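Local coordinates for protein similar to metal-dependent hydrolase (Staphylococcus aureus subsp. aureus Mu50, PDB 3ESH) that is probably a metal-dependent hydrolase of the metallo-beta-lactamase superfamily, with a substrate that is not established, at residues A[7-12]-A[92-97]; A[51-54]-A[59-62]. All blocks are in the same frame, centred on the assembly; numbering follows the deposited sequence.

Interaction 1. Residues A[7-12]-A[92-97]; sequences SIHYLN and ANYNLT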
loop_
_atom_site.group_PDB
_atom_site.type_symbol
_atom_site.label_atom_id
_atom_site.label_comp_id
_atom_site.label_asym_id
_atom_site.label_seq_id
_atom_site.Cartn_x
_atom_site.Cartn_y
_atom_site.Cartn_z
ATOM N N SER A 7 -2.391 13.367 39.162
ATOM C CA SER A 7 -1.318 12.810 39.965
ATOM C C SER A 7 -0.735 11.588 39.224
ATOM O O SER A 7 -1.472 10.722 38.756
ATOM C CB SER A 7 -1.859 12.423 41.338
ATOM O OG SER A 7 -0.806 12.088 42.219
ATOM N N ILE A 8 0.587 11.527 39.113
ATOM C CA ILE A 8 1.241 10.429 38.407
ATOM C C ILE A 8 2.247 9.704 39.299
ATOM O O ILE A 8 3.058 10.347 39.948
ATOM C CB ILE A 8 1.997 10.946 37.161
ATOM C CG1 ILE A 8 1.023 11.600 36.173
ATOM C CG2 ILE A 8 2.731 9.806 36.495
ATOM C CD1 ILE A 8 0.055 10.637 35.530
ATOM N N HIS A 9 2.191 8.373 39.324
ATOM C CA HIS A 9 3.113 7.565 40.118
ATOM C C HIS A 9 3.458 6.271 39.407
ATOM O O HIS A 9 2.827 5.911 38.419
ATOM C CB HIS A 9 2.514 7.205 41.477
ATOM C CG HIS A 9 2.167 8.388 42.320
ATOM N ND1 HIS A 9 0.893 8.908 42.386
ATOM C CD2 HIS A 9 2.939 9.177 43.102
ATOM C CE1 HIS A 9 0.894 9.969 43.173
ATOM N NE2 HIS A 9 2.122 10.155 43.620
ATOM N N TYR A 10 4.459 5.567 39.916
ATOM C CA TYR A 10 4.848 4.297 39.331
ATOM C C TYR A 10 4.572 3.153 40.314
ATOM O O TYR A 10 4.533 3.364 41.529
ATOM C CB TYR A 10 6.325 4.328 38.901
ATOM C CG TYR A 10 7.329 4.560 40.004
ATOM C CD1 TYR A 10 7.602 3.569 40.949
ATOM C CD2 TYR A 10 8.026 5.763 40.094
ATOM C CE1 TYR A 10 8.550 3.773 41.957
ATOM C CE2 TYR A 10 8.974 5.978 41.093
ATOM C CZ TYR A 10 9.235 4.982 42.023
ATOM O OH TYR A 10 10.176 5.198 43.013
ATOM N N LEU A 11 4.362 1.953 39.779
ATOM C CA LEU A 11 4.078 0.779 40.593
ATOM C C LEU A 11 5.058 -0.343 40.248
ATOM O O LEU A 11 5.324 -0.618 39.072
ATOM C CB LEU A 11 2.657 0.300 40.333
ATOM C CG LEU A 11 1.552 1.349 40.303
ATOM C CD1 LEU A 11 0.292 0.753 39.674
ATOM C CD2 LEU A 11 1.278 1.860 41.719
ATOM N N ASN A 12 5.581 -0.997 41.281
ATOM C CA ASN A 12 6.535 -2.079 41.119
ATOM C C ASN A 12 5.857 -3.347 40.594
ATOM O O ASN A 12 5.389 -4.183 41.375
ATOM C CB ASN A 12 7.190 -2.376 42.464
ATOM C CG ASN A 12 8.471 -3.148 42.329
ATOM O OD1 ASN A 12 8.533 -4.150 41.625
ATOM N ND2 ASN A 12 9.514 -2.687 43.011
ATOM N N ALA A 92 -1.891 -0.141 47.368
ATOM C CA ALA A 92 -2.396 0.146 48.705
ATOM C C ALA A 92 -1.770 1.437 49.238
ATOM O O ALA A 92 -2.454 2.258 49.847
ATOM C CB ALA A 92 -2.094 -1.012 49.639
ATOM N N ASN A 93 -0.472 1.610 48.992
ATOM C CA ASN A 93 0.250 2.803 49.431
ATOM C C ASN A 93 -0.476 4.082 49.006
ATOM O O ASN A 93 -0.175 5.164 49.512
ATOM C CB ASN A 93 1.674 2.826 48.859
ATOM C CG ASN A 93 2.512 1.642 49.312
ATOM O OD1 ASN A 93 2.553 1.315 50.499
ATOM N ND2 ASN A 93 3.197 1.000 48.363
ATOM N N TYR A 94 -1.415 3.951 48.069
ATOM C CA TYR A 94 -2.192 5.093 47.595
ATOM C C TYR A 94 -3.667 4.926 47.928
ATOM O O TYR A 94 -4.515 5.619 47.369
ATOM C CB TYR A 94 -2.029 5.287 46.082
ATOM C CG TYR A 94 -0.592 5.468 45.657
ATOM C CD1 TYR A 94 0.199 4.367 45.315
ATOM C CD2 TYR A 94 0.003 6.728 45.676
ATOM C CE1 TYR A 94 1.546 4.519 45.011
ATOM C CE2 TYR A 94 1.351 6.890 45.379
ATOM C CZ TYR A 94 2.118 5.784 45.051
ATOM O OH TYR A 94 3.462 5.939 44.796
ATOM N N ASN A 95 -3.962 4.005 48.839
ATOM C CA ASN A 95 -5.333 3.745 49.258
ATOM C C ASN A 95 -6.195 3.272 48.098
ATOM O O ASN A 95 -7.335 3.709 47.932
ATOM C CB ASN A 95 -5.935 5.002 49.890
ATOM C CG ASN A 95 -5.813 5.006 51.402
ATOM O OD1 ASN A 95 -6.518 4.258 52.091
ATOM N ND2 ASN A 95 -4.911 5.837 51.928
ATOM N N LEU A 96 -5.632 2.368 47.300
ATOM C CA LEU A 96 -6.322 1.806 46.150
ATOM C C LEU A 96 -6.208 0.284 46.143
ATOM O O LEU A 96 -5.272 -0.292 46.701
ATOM C CB LEU A 96 -5.734 2.366 44.854
ATOM C CG LEU A 96 -5.904 3.865 44.602
ATOM C CD1 LEU A 96 -5.176 4.241 43.327
ATOM C CD2 LEU A 96 -7.377 4.216 44.497
ATOM N N THR A 97 -7.177 -0.355 45.500
ATOM C CA THR A 97 -7.237 -1.808 45.374
ATOM C C THR A 97 -7.413 -2.148 43.901
ATOM O O THR A 97 -7.987 -1.365 43.151
ATOM C CB THR A 97 -8.451 -2.374 46.148
ATOM O OG1 THR A 97 -8.121 -2.470 47.536
ATOM C CG2 THR A 97 -8.861 -3.742 45.617
#
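Tyr94 reaches from the turn that closes helix 87-92 and brings its ring obliquely against His9 of strand 6-10. In this aromatic pair, which dominates the contact, the ring centroids lie 4.5 Å apart with the planes at 38°. Tyr94 CE2 sits over the centre of one imidazole face, 3.4 Å above its plane, and approaches His9 CG to 3.5 Å. The phenol end continues past the imidazole toward the root of the histidine, where Tyr94 OH is 3.7 Å from His9 CB. With CG anti to its carbonyl carbon (chi1 -60°), the imidazole swings beside its own backbone N and presents that face to the tyrosine.

The apolar part is smaller: the methyl Leu11 CD2 comes to 4.2 Å from Tyr94 CE1. Leucine and histidine both lie to the same side of the phenol plane, the one by CE1 and the other by CE2. No hydrogen bond crosses between 7-12 and 92-97, and van der Waals and aromatic contact carries the join.

What delivers Tyr94 is backbone structure within 92-97. Asn95, with positive phi, is the C-prime residue of a Schellman motif in which Leu96 N bonds to Leu91 O, and this ends the helix just where the tyrosine projects.

Around the pair, Leu11 also packs on Ile87 and Leu91 of helix 87-92 and on Ile61 of strand 59-61, while Leu96 rests on Leu52 and Gln54. The helix end and its following loop thus lie against one face of the mixed sheet, over its strands 6-10, 51-54 and 59-61.

Interaction 2. Residues A[51-54]-A[59-62]; sequences ILIQ and NLII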
loop_
_atom_site.group_PDB
_atom_site.type_symbol
_atom_site.label_atom_id
_atom_site.label_comp_id
_atom_site.label_asym_id
_atom_site.label_seq_id
_atom_site.Cartn_x
_atom_site.Cartn_y
_atom_site.Cartn_z
ATOM N N ILE A 51 2.462 2.615 35.227
ATOM C CA ILE A 51 2.287 4.009 35.592
ATOM C C ILE A 51 0.876 4.290 36.072
ATOM O O ILE A 51 -0.079 4.204 35.302
ATOM C CB ILE A 51 2.619 4.922 34.386
ATOM C CG1 ILE A 51 4.075 4.697 33.972
ATOM C CG2 ILE A 51 2.351 6.387 34.729
ATOM C CD1 ILE A 51 4.515 5.490 32.760
ATOM N N LEU A 52 0.749 4.630 37.351
ATOM C CA LEU A 52 -0.552 4.948 37.942
ATOM C C LEU A 52 -0.918 6.398 37.666
ATOM O O LEU A 52 -0.174 7.311 38.016
ATOM C CB LEU A 52 -0.531 4.716 39.453
ATOM C CG LEU A 52 -1.785 5.162 40.223
ATOM C CD1 LEU A 52 -3.014 4.460 39.663
ATOM C CD2 LEU A 52 -1.626 4.850 41.707
ATOM N N ILE A 53 -2.066 6.602 37.031
ATOM C CA ILE A 53 -2.539 7.947 36.717
ATOM C C ILE A 53 -3.860 8.198 37.419
ATOM O O ILE A 53 -4.824 7.463 37.191
ATOM C CB ILE A 53 -2.813 8.137 35.220
ATOM C CG1 ILE A 53 -1.557 7.837 34.400
ATOM C CG2 ILE A 53 -3.320 9.545 34.970
ATOM C CD1 ILE A 53 -1.764 8.015 32.910
ATOM N N GLN A 54 -3.916 9.230 38.256
ATOM C CA GLN A 54 -5.150 9.560 38.966
ATOM C C GLN A 54 -5.661 10.949 38.631
ATOM O O GLN A 54 -4.989 11.935 38.889
ATOM C CB GLN A 54 -4.947 9.451 40.484
ATOM C CG GLN A 54 -4.784 8.035 40.983
ATOM C CD GLN A 54 -4.527 7.944 42.472
ATOM O OE1 GLN A 54 -3.443 8.275 42.954
ATOM N NE2 GLN A 54 -5.529 7.494 43.213
ATOM N N ASN A 59 -9.084 6.592 37.889
ATOM C CA ASN A 59 -7.792 5.997 38.235
ATOM C C ASN A 59 -7.454 5.061 37.079
ATOM O O ASN A 59 -8.320 4.320 36.616
ATOM C CB ASN A 59 -7.876 5.147 39.512
ATOM C CG ASN A 59 -8.277 5.947 40.738
ATOM O OD1 ASN A 59 -7.637 6.938 41.087
ATOM N ND2 ASN A 59 -9.333 5.509 41.406
ATOM N N LEU A 60 -6.214 5.097 36.602
ATOM C CA LEU A 60 -5.814 4.218 35.509
ATOM C C LEU A 60 -4.344 3.840 35.527
ATOM O O LEU A 60 -3.540 4.513 36.173
ATOM C CB LEU A 60 -6.203 4.819 34.151
ATOM C CG LEU A 60 -6.135 6.296 33.756
ATOM C CD1 LEU A 60 -6.730 6.423 32.368
ATOM C CD2 LEU A 60 -6.919 7.175 34.718
ATOM N N ILE A 61 -4.009 2.745 34.839
ATOM C CA ILE A 61 -2.636 2.244 34.771
ATOM C C ILE A 61 -2.166 2.169 33.317
ATOM O O ILE A 61 -2.979 1.940 32.437
ATOM C CB ILE A 61 -2.529 0.832 35.362
ATOM C CG1 ILE A 61 -3.250 0.761 36.706
ATOM C CG2 ILE A 61 -1.065 0.453 35.517
ATOM C CD1 ILE A 61 -2.626 1.594 37.795
ATOM N N ILE A 62 -0.866 2.341 33.061
ATOM C CA ILE A 62 -0.374 2.293 31.688
ATOM C C ILE A 62 0.032 0.905 31.202
ATOM O O ILE A 62 0.081 0.651 30.002
ATOM C CB ILE A 62 0.796 3.253 31.456
ATOM C CG1 ILE A 62 0.371 4.687 31.776
ATOM C CG2 ILE A 62 1.228 3.202 29.989
ATOM C CD1 ILE A 62 -0.718 5.239 30.873
#
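Strands 51-54 and 59-61 run antiparallel as a beta hairpin, their axes 4.7 Å apart at closest, with Ile53 and Leu60 as the hydrogen-bonded pair. Ile53 N donates to Leu60 O at 2.7 Å in a nearly straight bond (175°), and Leu60 N returns one to Ile53 O at 2.8 Å. Past the end of the second strand, Ile62 N reaches Ile51 O in a weak bond.

The side chains divide between two faces. On that of Leu52 and Gln54, Leu52 CD1 meets Ile61 CD1 at 3.4 Å, the two branches crossing. Gln54 NE2 donates to Asn59 OD1 at 3.0 Å, the acceptor lying in the glutamine amide plane while the donor stands 44° out of the asparagine carbonyl plane. With OD1 taken by Gln54 and ND2 by Asp100 O, both ends of the Asn59 amide are engaged, which sets its rotation.

On the other face, Ile51 and Ile62 lie side by side, CB to CG1 at 3.5 Å, and Ile53 CD1 reaches Ile62 CD1 at 3.6 Å. Leu60 CG sits between its backbone N and carbonyl carbon (chi1 38°), bringing CD2 to 3.3 Å from Ile53 O. Ile192, Ile194 and His203 from the opposing sheet pack on the isoleucines.

The chemistry thus runs from an amide pair at the turn end to branched aliphatic groups between the two sheets, consistent with the hydrophobic interior of the metallo-beta-lactamase alpha-beta/beta-alpha sandwich.

Overall arrangement
Both contacts belong to the same mixed sheet. Strand 6-10, which supplies one side of interaction 1, neighbours strand 51-54 of interaction 2, and His9 O to Leu52 N and Ser7 O to Gln54 N are probable hydrogen bonds between them. Interaction 2 is buried and combines main-chain bonding with aliphatic packing that reaches the second sheet. Interaction 1 is only partly buried and is led by an aromatic pair where a helix end and its loop meet the sheet, side-chain contact alone against the main-chain bonding of interaction 2. The two meet again where Leu96 packs on Gln54 and, on the opposite face, where Ile8 packs on Ile53.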